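Local coordinates for protein ribonuclease VapC (Haemophilus influenzae, PDB 6NKL) that probably acts as the toxic, magnesium-dependent ribonuclease of a toxin-antitoxin system, built on a PIN domain, at residues M1-I10 with D32-E43. Numbering follows the deposited sequence.
Sequences MIYMLDTNII and DRLVMSFITYAE
Thr-7 OG1 is gripped by two groups: it donates to Glu-43 OE1 at 2.8 Å, arriving from above the carboxylate plane (50° out of it), and lies 2.8 Å from Thr-40 OG1. With its hydroxyl anti to the carbonyl carbon (chi1 -66°), Thr-40 turns OG1 to Thr-7 and keeps CG2 for Ile-10 CD1, 3.7 Å away and met tip to tip. A water extends this network, donating a hydrogen bond to Leu-5 O, accepting one from Ser-37 N and pairing with Thr-40 OG1, thereby bridging the two segments where each strand gives way to its helix. Before that point, strands 2-5 and 33-37 run parallel as neighbours in the central sheet, joined by backbone bonds such as Tyr-3 N to Arg-33 O (2.8 Å). Ile-2 CG2 meets Val-35 CG2 at 3.7 Å on one sheet face; on the other, Leu-34 CD2 packs against Tyr-3 CB. At the far end the amino terminus, Met-1 N, forms a salt bridge with Asp-32 OD1 (2.8 Å) from the anti side, 27° out of the carboxylate plane, while OD2 lies in plane at the Tyr-3 ring edge. Asp-6, a predicted magnesium ligand near Asp-99, caps helix 7-15 by accepting from Ile-9 N. Glu-43 OE1 also salt-bridges a basic side chain of another protein's chain; shared with the Thr-7 hydroxyl, this oxygen is held from two sources, which restrains the carboxylate's position.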
loop_
_atom_site.group_PDB
_atom_site.type_symbol
_atom_site.label_atom_id
_atom_site.label_comp_id
_atom_site.label_asym_id
_atom_site.label_seq_id
_atom_site.Cartn_x
_atom_site.Cartn_y
_atom_site.Cartn_z
ATOM N N MET B 1 23.850 -0.531 3.963
ATOM C CA MET B 1 22.845 -1.361 3.271
ATOM C C MET B 1 21.553 -1.283 4.048
ATOM O O MET B 1 21.565 -1.247 5.271
ATOM C CB MET B 1 23.320 -2.799 3.164
ATOM C CG MET B 1 22.528 -3.663 2.187
ATOM S SD MET B 1 23.364 -5.214 1.803
ATOM C CE MET B 1 23.962 -4.789 0.173
ATOM N N ILE B 2 20.436 -1.244 3.335
ATOM C CA ILE B 2 19.122 -1.189 3.956
ATOM C C ILE B 2 18.501 -2.566 3.853
ATOM O O ILE B 2 18.261 -3.065 2.748
ATOM C CB ILE B 2 18.225 -0.138 3.304
ATOM C CG1 ILE B 2 18.799 1.267 3.504
ATOM C CG2 ILE B 2 16.822 -0.264 3.903
ATOM C CD1 ILE B 2 18.090 2.302 2.664
ATOM N N TYR B 3 18.280 -3.176 5.009
ATOM C CA TYR B 3 17.611 -4.459 5.159
ATOM C C TYR B 3 16.183 -4.235 5.669
ATOM O O TYR B 3 15.980 -3.763 6.802
ATOM C CB TYR B 3 18.402 -5.324 6.145
ATOM C CG TYR B 3 19.758 -5.823 5.630
ATOM C CD1 TYR B 3 19.827 -6.896 4.755
ATOM C CD2 TYR B 3 20.958 -5.244 6.045
ATOM C CE1 TYR B 3 21.042 -7.361 4.283
ATOM C CE2 TYR B 3 22.193 -5.721 5.570
ATOM C CZ TYR B 3 22.215 -6.784 4.701
ATOM O OH TYR B 3 23.394 -7.280 4.191
ATOM N N MET B 4 15.195 -4.621 4.864
ATOM C CA MET B 4 13.777 -4.443 5.194
ATOM C C MET B 4 13.199 -5.796 5.602
ATOM O O MET B 4 13.105 -6.713 4.787
ATOM C CB MET B 4 13.006 -3.851 4.011
ATOM C CG MET B 4 11.474 -3.723 4.222
ATOM S SD MET B 4 10.620 -2.845 2.893
ATOM C CE MET B 4 11.091 -1.137 3.259
ATOM N N LEU B 5 12.807 -5.914 6.857
ATOM C CA LEU B 5 12.220 -7.144 7.358
ATOM C C LEU B 5 10.748 -7.169 6.983
ATOM O O LEU B 5 9.991 -6.259 7.356
ATOM C CB LEU B 5 12.360 -7.251 8.870
ATOM C CG LEU B 5 13.694 -6.933 9.521
ATOM C CD1 LEU B 5 13.555 -7.356 10.967
ATOM C CD2 LEU B 5 14.795 -7.648 8.841
ATOM N N ASP B 6 10.344 -8.212 6.279
ATOM C CA ASP B 6 8.959 -8.332 5.867
ATOM C C ASP B 6 8.122 -8.863 7.039
ATOM O O ASP B 6 8.627 -9.191 8.112
ATOM C CB ASP B 6 8.869 -9.196 4.612
ATOM C CG ASP B 6 8.708 -10.686 4.901
ATOM O OD1 ASP B 6 9.115 -11.157 5.998
ATOM O OD2 ASP B 6 8.178 -11.397 3.986
ATOM N N THR B 7 6.821 -8.973 6.823
ATOM C CA THR B 7 5.915 -9.379 7.897
ATOM C C THR B 7 6.155 -10.821 8.330
ATOM O O THR B 7 6.036 -11.137 9.515
ATOM C CB THR B 7 4.477 -9.199 7.421
ATOM O OG1 THR B 7 4.311 -7.870 6.910
ATOM C CG2 THR B 7 3.491 -9.471 8.548
ATOM N N ASN B 8 6.476 -11.716 7.388
ATOM C CA ASN B 8 6.649 -13.133 7.728
ATOM C C ASN B 8 7.854 -13.363 8.628
ATOM O O ASN B 8 7.790 -14.189 9.539
ATOM C CB ASN B 8 6.804 -13.997 6.471
ATOM C CG ASN B 8 5.520 -14.117 5.674
ATOM O OD1 ASN B 8 5.550 -14.234 4.462
ATOM N ND2 ASN B 8 4.391 -14.076 6.352
ATOM N N ILE B 9 8.967 -12.664 8.385
ATOM C CA ILE B 9 10.150 -12.882 9.211
ATOM C C ILE B 9 9.927 -12.336 10.609
ATOM O O ILE B 9 10.448 -12.883 11.586
ATOM C CB ILE B 9 11.404 -12.267 8.558
ATOM C CG1 ILE B 9 12.670 -12.762 9.240
ATOM C CG2 ILE B 9 11.450 -10.784 8.719
ATOM C CD1 ILE B 9 12.904 -14.186 9.049
ATOM N N ILE B 10 9.156 -11.257 10.743
ATOM C CA ILE B 10 8.845 -10.737 12.072
ATOM C C ILE B 10 7.975 -11.715 12.860
ATOM O O ILE B 10 8.183 -11.919 14.060
ATOM C CB ILE B 10 8.169 -9.372 11.943
ATOM C CG1 ILE B 10 9.192 -8.402 11.350
ATOM C CG2 ILE B 10 7.600 -8.928 13.282
ATOM C CD1 ILE B 10 8.730 -7.006 11.277
ATOM N N ASP B 32 24.901 -0.261 8.315
ATOM C CA ASP B 32 23.773 -1.051 7.838
ATOM C C ASP B 32 22.552 -0.727 8.690
ATOM O O ASP B 32 22.682 -0.327 9.850
ATOM C CB ASP B 32 24.087 -2.553 7.882
ATOM C CG ASP B 32 24.954 -3.029 6.691
ATOM O OD1 ASP B 32 25.161 -2.270 5.721
ATOM O OD2 ASP B 32 25.422 -4.192 6.715
ATOM N N ARG B 33 21.360 -0.846 8.094
ATOM C CA ARG B 33 20.138 -0.430 8.778
ATOM C C ARG B 33 19.016 -1.449 8.596
ATOM O O ARG B 33 18.833 -2.009 7.511
ATOM C CB ARG B 33 19.674 0.933 8.272
ATOM C CG ARG B 33 18.625 1.542 9.159
ATOM C CD ARG B 33 18.278 2.938 8.698
ATOM N NE ARG B 33 17.160 3.478 9.458
ATOM C CZ ARG B 33 16.382 4.456 9.020
ATOM N NH1 ARG B 33 16.608 5.007 7.842
ATOM N NH2 ARG B 33 15.372 4.876 9.759
ATOM N N LEU B 34 18.283 -1.689 9.678
ATOM C CA LEU B 34 17.103 -2.533 9.679
ATOM C C LEU B 34 15.856 -1.665 9.739
ATOM O O LEU B 34 15.736 -0.790 10.605
ATOM C CB LEU B 34 17.117 -3.497 10.868
ATOM C CG LEU B 34 18.287 -4.474 11.006
ATOM C CD1 LEU B 34 18.068 -5.351 12.243
ATOM C CD2 LEU B 34 18.448 -5.320 9.782
ATOM N N VAL B 35 14.915 -1.935 8.847
ATOM C CA VAL B 35 13.679 -1.175 8.751
ATOM C C VAL B 35 12.555 -2.146 8.437
ATOM O O VAL B 35 12.787 -3.302 8.083
ATOM C CB VAL B 35 13.725 -0.092 7.642
ATOM C CG1 VAL B 35 14.740 0.948 8.001
ATOM C CG2 VAL B 35 13.997 -0.746 6.289
ATOM N N MET B 36 11.329 -1.615 8.468
ATOM C CA MET B 36 10.146 -2.335 8.036
ATOM C C MET B 36 9.308 -1.387 7.212
ATOM O O MET B 36 9.380 -0.173 7.387
ATOM C CB MET B 36 9.322 -2.872 9.220
ATOM C CG MET B 36 8.606 -1.837 10.002
ATOM S SD MET B 36 7.575 -2.583 11.277
ATOM C CE MET B 36 8.795 -3.110 12.435
ATOM N N SER B 37 8.540 -1.946 6.287
ATOM C CA SER B 37 7.616 -1.129 5.514
ATOM C C SER B 37 6.435 -0.727 6.395
ATOM O O SER B 37 6.079 -1.421 7.365
ATOM C CB SER B 37 7.155 -1.890 4.260
ATOM O OG SER B 37 6.065 -1.261 3.598
ATOM N N PHE B 38 5.858 0.438 6.077
ATOM C CA PHE B 38 4.584 0.849 6.669
ATOM C C PHE B 38 3.512 -0.219 6.524
ATOM O O PHE B 38 2.613 -0.310 7.365
ATOM C CB PHE B 38 4.083 2.148 6.036
ATOM C CG PHE B 38 3.492 1.969 4.669
ATOM C CD1 PHE B 38 4.307 1.826 3.562
ATOM C CD2 PHE B 38 2.119 1.964 4.495
ATOM C CE1 PHE B 38 3.772 1.647 2.305
ATOM C CE2 PHE B 38 1.577 1.804 3.240
ATOM C CZ PHE B 38 2.394 1.641 2.144
ATOM N N ILE B 39 3.578 -1.029 5.463
ATOM C CA ILE B 39 2.640 -2.131 5.309
ATOM C C ILE B 39 2.709 -3.027 6.520
ATOM O O ILE B 39 1.694 -3.336 7.151
ATOM C CB ILE B 39 2.944 -2.939 4.032
ATOM C CG1 ILE B 39 2.788 -2.037 2.796
ATOM C CG2 ILE B 39 2.076 -4.183 3.998
ATOM C CD1 ILE B 39 1.350 -1.719 2.398
ATOM N N THR B 40 3.923 -3.452 6.853
ATOM C CA THR B 40 4.133 -4.388 7.944
ATOM C C THR B 40 3.718 -3.756 9.266
ATOM O O THR B 40 3.109 -4.410 10.119
ATOM C CB THR B 40 5.607 -4.833 7.968
ATOM O OG1 THR B 40 5.925 -5.590 6.780
ATOM C CG2 THR B 40 5.913 -5.703 9.218
ATOM N N TYR B 41 4.012 -2.473 9.440
ATOM C CA TYR B 41 3.625 -1.796 10.673
ATOM C C TYR B 41 2.106 -1.784 10.817
ATOM O O TYR B 41 1.568 -1.963 11.910
ATOM C CB TYR B 41 4.208 -0.382 10.647
ATOM C CG TYR B 41 3.881 0.527 11.802
ATOM C CD1 TYR B 41 4.153 0.146 13.093
ATOM C CD2 TYR B 41 3.363 1.815 11.583
ATOM C CE1 TYR B 41 3.912 0.978 14.148
ATOM C CE2 TYR B 41 3.085 2.660 12.640
ATOM C CZ TYR B 41 3.386 2.233 13.932
ATOM O OH TYR B 41 3.151 3.029 15.021
ATOM N N ALA B 42 1.401 -1.586 9.718
ATOM C CA ALA B 42 -0.056 -1.623 9.758
ATOM C C ALA B 42 -0.545 -3.016 10.153
ATOM O O ALA B 42 -1.502 -3.151 10.924
ATOM C CB ALA B 42 -0.610 -1.176 8.394
ATOM N N GLU B 43 0.104 -4.069 9.654
ATOM C CA GLU B 43 -0.290 -5.421 10.065
ATOM C C GLU B 43 -0.008 -5.636 11.547
ATOM O O GLU B 43 -0.819 -6.248 12.264
ATOM C CB GLU B 43 0.427 -6.482 9.214
ATOM C CG GLU B 43 0.016 -6.459 7.720
ATOM C CD GLU B 43 0.606 -7.609 6.918
ATOM O OE1 GLU B 43 1.638 -7.401 6.242
ATOM O OE2 GLU B 43 0.056 -8.727 7.007
HETATM O O HOH W 1 8.251 -4.588 5.896
#